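Local structure of 4-amino-4-deoxychorismate lyase (Legionella pneumophila, 3LUL) at residues B[35-40]-B[80-85]; B[73-78]-B[109-114]. The protein is a dimeric pyridoxal-phosphate lyase of the class IV aminotransferase family. One frame throughout, in Å; residues are numbered along the deposited sequence.

Contact 1 (B[35-40]-B[80-85])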
loop_
_atom_site.group_PDB
_atom_site.type_symbol
_atom_site.label_atom_id
_atom_site.label_comp_id
_atom_site.label_asym_id
_atom_site.label_seq_id
_atom_site.Cartn_x
_atom_site.Cartn_y
_atom_site.Cartn_z
ATOM N N VAL B 35 15.028 -19.647 8.069
ATOM C CA VAL B 35 16.211 -20.452 7.835
ATOM C C VAL B 35 16.477 -21.240 9.124
ATOM O O VAL B 35 16.573 -20.634 10.210
ATOM C CB VAL B 35 17.416 -19.613 7.440
ATOM C CG1 VAL B 35 18.663 -20.497 7.360
ATOM C CG2 VAL B 35 17.161 -18.950 6.113
ATOM N N ASN B 36 16.529 -22.574 8.985
ATOM C CA ASN B 36 16.769 -23.495 10.094
ATOM C C ASN B 36 17.977 -24.345 9.768
ATOM O O ASN B 36 18.025 -24.967 8.729
ATOM C CB ASN B 36 15.576 -24.443 10.332
ATOM C CG ASN B 36 14.252 -23.721 10.543
ATOM O OD1 ASN B 36 14.064 -23.008 11.529
ATOM N ND2 ASN B 36 13.294 -23.954 9.640
ATOM N N SER B 37 18.975 -24.347 10.638
ATOM C CA SER B 37 20.183 -25.144 10.463
ATOM C C SER B 37 20.829 -24.929 9.089
ATOM O O SER B 37 21.259 -25.877 8.422
ATOM C CB SER B 37 19.898 -26.618 10.763
ATOM O OG SER B 37 19.179 -26.776 11.988
ATOM N N SER B 38 20.870 -23.657 8.689
ATOM C CA SER B 38 21.491 -23.177 7.452
ATOM C C SER B 38 20.730 -23.566 6.195
ATOM O O SER B 38 21.262 -23.427 5.101
ATOM C CB SER B 38 22.939 -23.646 7.331
ATOM O OG SER B 38 23.635 -23.345 8.519
ATOM N N LYS B 39 19.513 -24.054 6.368
ATOM C CA LYS B 39 18.644 -24.455 5.253
ATOM C C LYS B 39 17.370 -23.593 5.190
ATOM O O LYS B 39 16.665 -23.449 6.190
ATOM C CB LYS B 39 18.269 -25.926 5.384
ATOM C CG LYS B 39 19.459 -26.875 5.137
ATOM C CD LYS B 39 19.183 -28.279 5.684
ATOM C CE LYS B 39 20.260 -29.296 5.259
ATOM N NZ LYS B 39 20.631 -30.239 6.373
ATOM N N PRO B 40 17.052 -23.055 4.001
ATOM C CA PRO B 40 15.775 -22.346 3.881
ATOM C C PRO B 40 14.599 -23.323 3.965
ATOM O O PRO B 40 14.545 -24.302 3.244
ATOM C CB PRO B 40 15.861 -21.662 2.498
ATOM C CG PRO B 40 16.822 -22.446 1.739
ATOM C CD PRO B 40 17.773 -23.097 2.717
ATOM N N ASN B 80 26.817 -16.377 7.029
ATOM C CA ASN B 80 27.017 -17.295 8.140
ATOM C C ASN B 80 25.777 -17.574 8.986
ATOM O O ASN B 80 25.853 -17.742 10.202
ATOM C CB ASN B 80 28.201 -16.802 8.996
ATOM C CG ASN B 80 29.477 -16.690 8.178
ATOM O OD1 ASN B 80 29.998 -17.702 7.690
ATOM N ND2 ASN B 80 29.958 -15.455 7.977
ATOM N N LEU B 81 24.632 -17.663 8.328
ATOM C CA LEU B 81 23.377 -17.888 9.015
ATOM C C LEU B 81 23.212 -19.374 9.348
ATOM O O LEU B 81 23.542 -20.266 8.524
ATOM C CB LEU B 81 22.236 -17.389 8.129
ATOM C CG LEU B 81 20.963 -16.820 8.719
ATOM C CD1 LEU B 81 21.246 -15.575 9.536
ATOM C CD2 LEU B 81 19.985 -16.544 7.558
ATOM N N TYR B 82 22.745 -19.659 10.561
ATOM C CA TYR B 82 22.336 -21.012 10.920
ATOM C C TYR B 82 20.844 -20.979 11.129
ATOM O O TYR B 82 20.099 -21.464 10.271
ATOM C CB TYR B 82 23.123 -21.541 12.118
ATOM C CG TYR B 82 22.910 -23.022 12.457
ATOM C CD1 TYR B 82 23.726 -24.022 11.887
ATOM C CD2 TYR B 82 21.941 -23.415 13.382
ATOM C CE1 TYR B 82 23.547 -25.376 12.212
ATOM C CE2 TYR B 82 21.770 -24.778 13.731
ATOM C CZ TYR B 82 22.566 -25.745 13.135
ATOM O OH TYR B 82 22.387 -27.078 13.499
ATOM N N HIS B 83 20.382 -20.385 12.230
ATOM C CA HIS B 83 18.966 -20.079 12.391
ATOM C C HIS B 83 18.767 -18.590 12.109
ATOM O O HIS B 83 19.559 -17.741 12.532
ATOM C CB HIS B 83 18.462 -20.359 13.797
ATOM C CG HIS B 83 18.599 -21.781 14.240
ATOM N ND1 HIS B 83 18.473 -22.851 13.380
ATOM C CD2 HIS B 83 18.777 -22.308 15.476
ATOM C CE1 HIS B 83 18.609 -23.976 14.059
ATOM N NE2 HIS B 83 18.786 -23.676 15.334
ATOM N N GLY B 84 17.682 -18.261 11.437
ATOM C CA GLY B 84 17.363 -16.840 11.151
ATOM C C GLY B 84 16.358 -16.724 10.030
ATOM O O GLY B 84 15.524 -17.615 9.857
ATOM N N GLY B 85 16.426 -15.619 9.288
ATOM C CA GLY B 85 15.533 -15.409 8.162
ATOM C C GLY B 85 16.184 -14.855 6.932
ATOM O O GLY B 85 17.282 -14.270 6.992
#

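Contact 2 (B[73-78]-B[109-114])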
loop_
_atom_site.group_PDB
_atom_site.type_symbol
_atom_site.label_atom_id
_atom_site.label_comp_id
_atom_site.label_asym_id
_atom_site.label_seq_id
_atom_site.Cartn_x
_atom_site.Cartn_y
_atom_site.Cartn_z
ATOM N N ILE B 73 20.902 -20.228 -0.709
ATOM C CA ILE B 73 22.032 -20.924 -0.077
ATOM C C ILE B 73 23.256 -20.024 -0.069
ATOM O O ILE B 73 23.946 -19.951 0.947
ATOM C CB ILE B 73 22.341 -22.277 -0.748
ATOM C CG1 ILE B 73 21.176 -23.262 -0.559
ATOM C CG2 ILE B 73 23.647 -22.895 -0.173
ATOM C CD1 ILE B 73 20.814 -23.601 0.868
ATOM N N GLN B 74 23.503 -19.298 -1.161
ATOM C CA GLN B 74 24.708 -18.472 -1.240
ATOM C C GLN B 74 24.654 -17.307 -0.259
ATOM O O GLN B 74 25.682 -16.922 0.282
ATOM C CB GLN B 74 24.993 -17.973 -2.664
ATOM C CG GLN B 74 25.538 -19.071 -3.633
ATOM C CD GLN B 74 26.716 -19.917 -3.071
ATOM O OE1 GLN B 74 26.647 -21.147 -3.041
ATOM N NE2 GLN B 74 27.791 -19.254 -2.634
ATOM N N LYS B 75 23.448 -16.790 -0.009
ATOM C CA LYS B 75 23.223 -15.753 0.998
ATOM C C LYS B 75 23.432 -16.251 2.420
ATOM O O LYS B 75 24.126 -15.590 3.207
ATOM C CB LYS B 75 21.830 -15.142 0.821
ATOM C CG LYS B 75 21.876 -13.840 0.104
ATOM C CD LYS B 75 22.151 -12.746 1.117
ATOM C CE LYS B 75 22.857 -11.600 0.490
ATOM N NZ LYS B 75 22.827 -10.415 1.370
ATOM N N ILE B 76 22.861 -17.411 2.746
ATOM C CA ILE B 76 23.039 -18.077 4.049
ATOM C C ILE B 76 24.504 -18.363 4.362
ATOM O O ILE B 76 25.007 -18.055 5.467
ATOM C CB ILE B 76 22.230 -19.420 4.093
ATOM C CG1 ILE B 76 20.711 -19.142 4.145
ATOM C CG2 ILE B 76 22.681 -20.367 5.224
ATOM C CD1 ILE B 76 19.880 -20.303 3.568
ATOM N N GLN B 77 25.191 -18.948 3.384
ATOM C CA GLN B 77 26.620 -19.221 3.498
ATOM C C GLN B 77 27.469 -17.954 3.659
ATOM O O GLN B 77 28.343 -17.882 4.549
ATOM C CB GLN B 77 27.087 -20.033 2.290
ATOM C CG GLN B 77 26.626 -21.484 2.366
ATOM C CD GLN B 77 27.104 -22.327 1.184
ATOM O OE1 GLN B 77 27.796 -21.836 0.284
ATOM N NE2 GLN B 77 26.721 -23.600 1.178
ATOM N N LYS B 78 27.198 -16.941 2.836
ATOM C CA LYS B 78 27.984 -15.717 2.875
ATOM C C LYS B 78 27.791 -14.989 4.201
ATOM O O LYS B 78 28.738 -14.470 4.761
ATOM C CB LYS B 78 27.627 -14.815 1.706
ATOM C CG LYS B 78 28.504 -13.570 1.574
ATOM C CD LYS B 78 27.773 -12.415 0.859
ATOM C CE LYS B 78 27.730 -12.594 -0.660
ATOM N NZ LYS B 78 26.743 -11.650 -1.312
ATOM N N ILE B 109 16.071 -8.683 -4.775
ATOM C CA ILE B 109 17.091 -8.540 -3.738
ATOM C C ILE B 109 16.817 -9.529 -2.597
ATOM O O ILE B 109 15.673 -9.705 -2.173
ATOM C CB ILE B 109 17.184 -7.097 -3.207
ATOM C CG1 ILE B 109 17.722 -6.176 -4.312
ATOM C CG2 ILE B 109 18.067 -6.994 -1.902
ATOM C CD1 ILE B 109 17.782 -4.671 -3.910
ATOM N N PHE B 110 17.880 -10.191 -2.135
ATOM C CA PHE B 110 17.816 -11.039 -0.935
ATOM C C PHE B 110 18.608 -10.446 0.214
ATOM O O PHE B 110 19.724 -9.949 0.026
ATOM C CB PHE B 110 18.400 -12.417 -1.215
ATOM C CG PHE B 110 17.731 -13.149 -2.327
ATOM C CD1 PHE B 110 16.652 -13.993 -2.049
ATOM C CD2 PHE B 110 18.196 -13.041 -3.644
ATOM C CE1 PHE B 110 16.039 -14.703 -3.067
ATOM C CE2 PHE B 110 17.588 -13.754 -4.662
ATOM C CZ PHE B 110 16.518 -14.589 -4.375
ATOM N N GLN B 111 18.020 -10.488 1.396
ATOM C CA GLN B 111 18.672 -10.004 2.619
ATOM C C GLN B 111 18.430 -10.970 3.768
ATOM O O GLN B 111 17.314 -11.439 3.955
ATOM C CB GLN B 111 18.108 -8.647 3.014
ATOM C CG GLN B 111 18.564 -7.517 2.098
ATOM C CD GLN B 111 20.061 -7.193 2.230
ATOM O OE1 GLN B 111 20.852 -7.383 1.288
ATOM N NE2 GLN B 111 20.449 -6.686 3.391
ATOM N N THR B 112 19.483 -11.256 4.521
ATOM C CA THR B 112 19.382 -12.136 5.676
ATOM C C THR B 112 19.219 -11.285 6.922
ATOM O O THR B 112 19.555 -10.079 6.963
ATOM C CB THR B 112 20.618 -13.054 5.869
ATOM O OG1 THR B 112 21.787 -12.264 6.161
ATOM C CG2 THR B 112 20.865 -13.879 4.658
ATOM N N PHE B 113 18.724 -11.928 7.961
ATOM C CA PHE B 113 18.633 -11.304 9.272
ATOM C C PHE B 113 18.552 -12.367 10.343
ATOM O O PHE B 113 18.197 -13.525 10.100
ATOM C CB PHE B 113 17.428 -10.363 9.355
ATOM C CG PHE B 113 16.126 -11.011 8.988
ATOM C CD1 PHE B 113 15.714 -11.071 7.655
ATOM C CD2 PHE B 113 15.300 -11.557 9.962
ATOM C CE1 PHE B 113 14.490 -11.668 7.297
ATOM C CE2 PHE B 113 14.067 -12.140 9.626
ATOM C CZ PHE B 113 13.661 -12.210 8.297
ATOM N N ASN B 114 18.911 -11.958 11.540
ATOM C CA ASN B 114 18.803 -12.790 12.720
ATOM C C ASN B 114 17.679 -12.237 13.577
ATOM O O ASN B 114 17.504 -11.016 13.662
ATOM C CB ASN B 114 20.112 -12.771 13.480
ATOM C CG ASN B 114 21.162 -13.616 12.834
ATOM O OD1 ASN B 114 21.877 -13.160 11.936
ATOM N ND2 ASN B 114 21.249 -14.865 13.257
HETATM O O HOH W 1 21.935 -9.969 3.724
HETATM O O HOH W 2 22.201 -9.088 -1.323
#

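Contact 1 (B[35-40]-B[80-85])
The Y82 ring lies against S37, whose CA sits over the ring centre in a CH-pi contact, 3.5 Å from the centroid and 9° off the ring normal. S37 is at the tip of a beta hairpin, where the chain reverses between strands 28-36 and 39-40 in a type I' beta turn from N36 to K39; this tip is gripped by the loop entering strand 84-91. S38 N lies above the same face of the Y82 ring, nearer the rim, while CD2 of H83 reaches the ring's edge in its plane. The H83 ring in turn has CD2 of Y82 over one of its faces, and its edge is turned to the backbone of V35-S37. There ND1 accepts a hydrogen bond from S37 N at 3.2 Å, nearly straight at 168° although the donor stands somewhat out of the imidazole plane, a bond consistent with ND1 being the unprotonated nitrogen.

V35 and G84 form an antiparallel hydrogen-bonded pair, with V35 N to G84 O at 2.8 Å and G84 N to V35 O at 2.9 Å. Beyond it the strand pairing gives way to turn contacts, and S38 N donates to Y82 O at 2.8 Å. On the buried side V35 CG2 packs on L81 CD2, and V35 CG1, anti to the backbone N (chi1 174°), comes against Y82 O. S38 also touches I76 of helix 65-78, the helix that L81 follows after a Schellman motif at N80. The S38 hydroxyl donates to L81 O at 3.1 Å, in the carbonyl plane and on a lone pair.

Contact 2 (B[73-78]-B[109-114])
K75 leaves helix 65-78 facing strand 106-113, and its side chain crosses F110 and T112. CB lies 4.2 Å from T112 CG2, and CG meets F110 CB at 4.0 Å. The chain bends at chi2 (-85°), which brings CD within 3.9 Å of both T112 CG2 and F110 O. CE continues past F110 O, and NZ ends in a weak hydrogen bond to that carbonyl at 3.4 Å. Two waters accept further hydrogen bonds from the ammonium: one, 2.6 Å from NZ, also accepts from T112 N, and the other, held weakly by NZ, can donate to F110 O, though other acceptors compete for its protons. The helix and strand axes run 38° apart and approach to 8.7 Å, the helix covering one face of the five-stranded sheet. The F110 ring leads away from K75 and F110 touches A88, whereas the T112 hydroxyl is bonded to D79. On the strand's other face, I109 and Q111 pack on I19 of the second subunit. Lysine methylenes thus supply the apolar packing, while the ammonium of the buried K75 is met by a carbonyl and waters; long, weak ion pairs with D9 and D79 would offset its charge only in part.

Contacts 1 and 2 join through the backbone on either side of Y82 and H83: L81 N bonds to I76 O, and G85 N to F113 O on the neighbouring strand. Their centres are about 9 Å apart at the same sheet, strands 84-91 and 106-113 being neighbours in it. Contact 2 is the buried one, helix against sheet, built from aliphatic carbon and a water-bridged ammonium. Contact 1 lies at the sheet's end and is only partly buried, with the exposed rings of Y82 and H83 and direct hydrogen bonds, mostly from backbone N-H groups. I76 links them, touching V35 and P40 of the hairpin as well as I86 of strand 84-91.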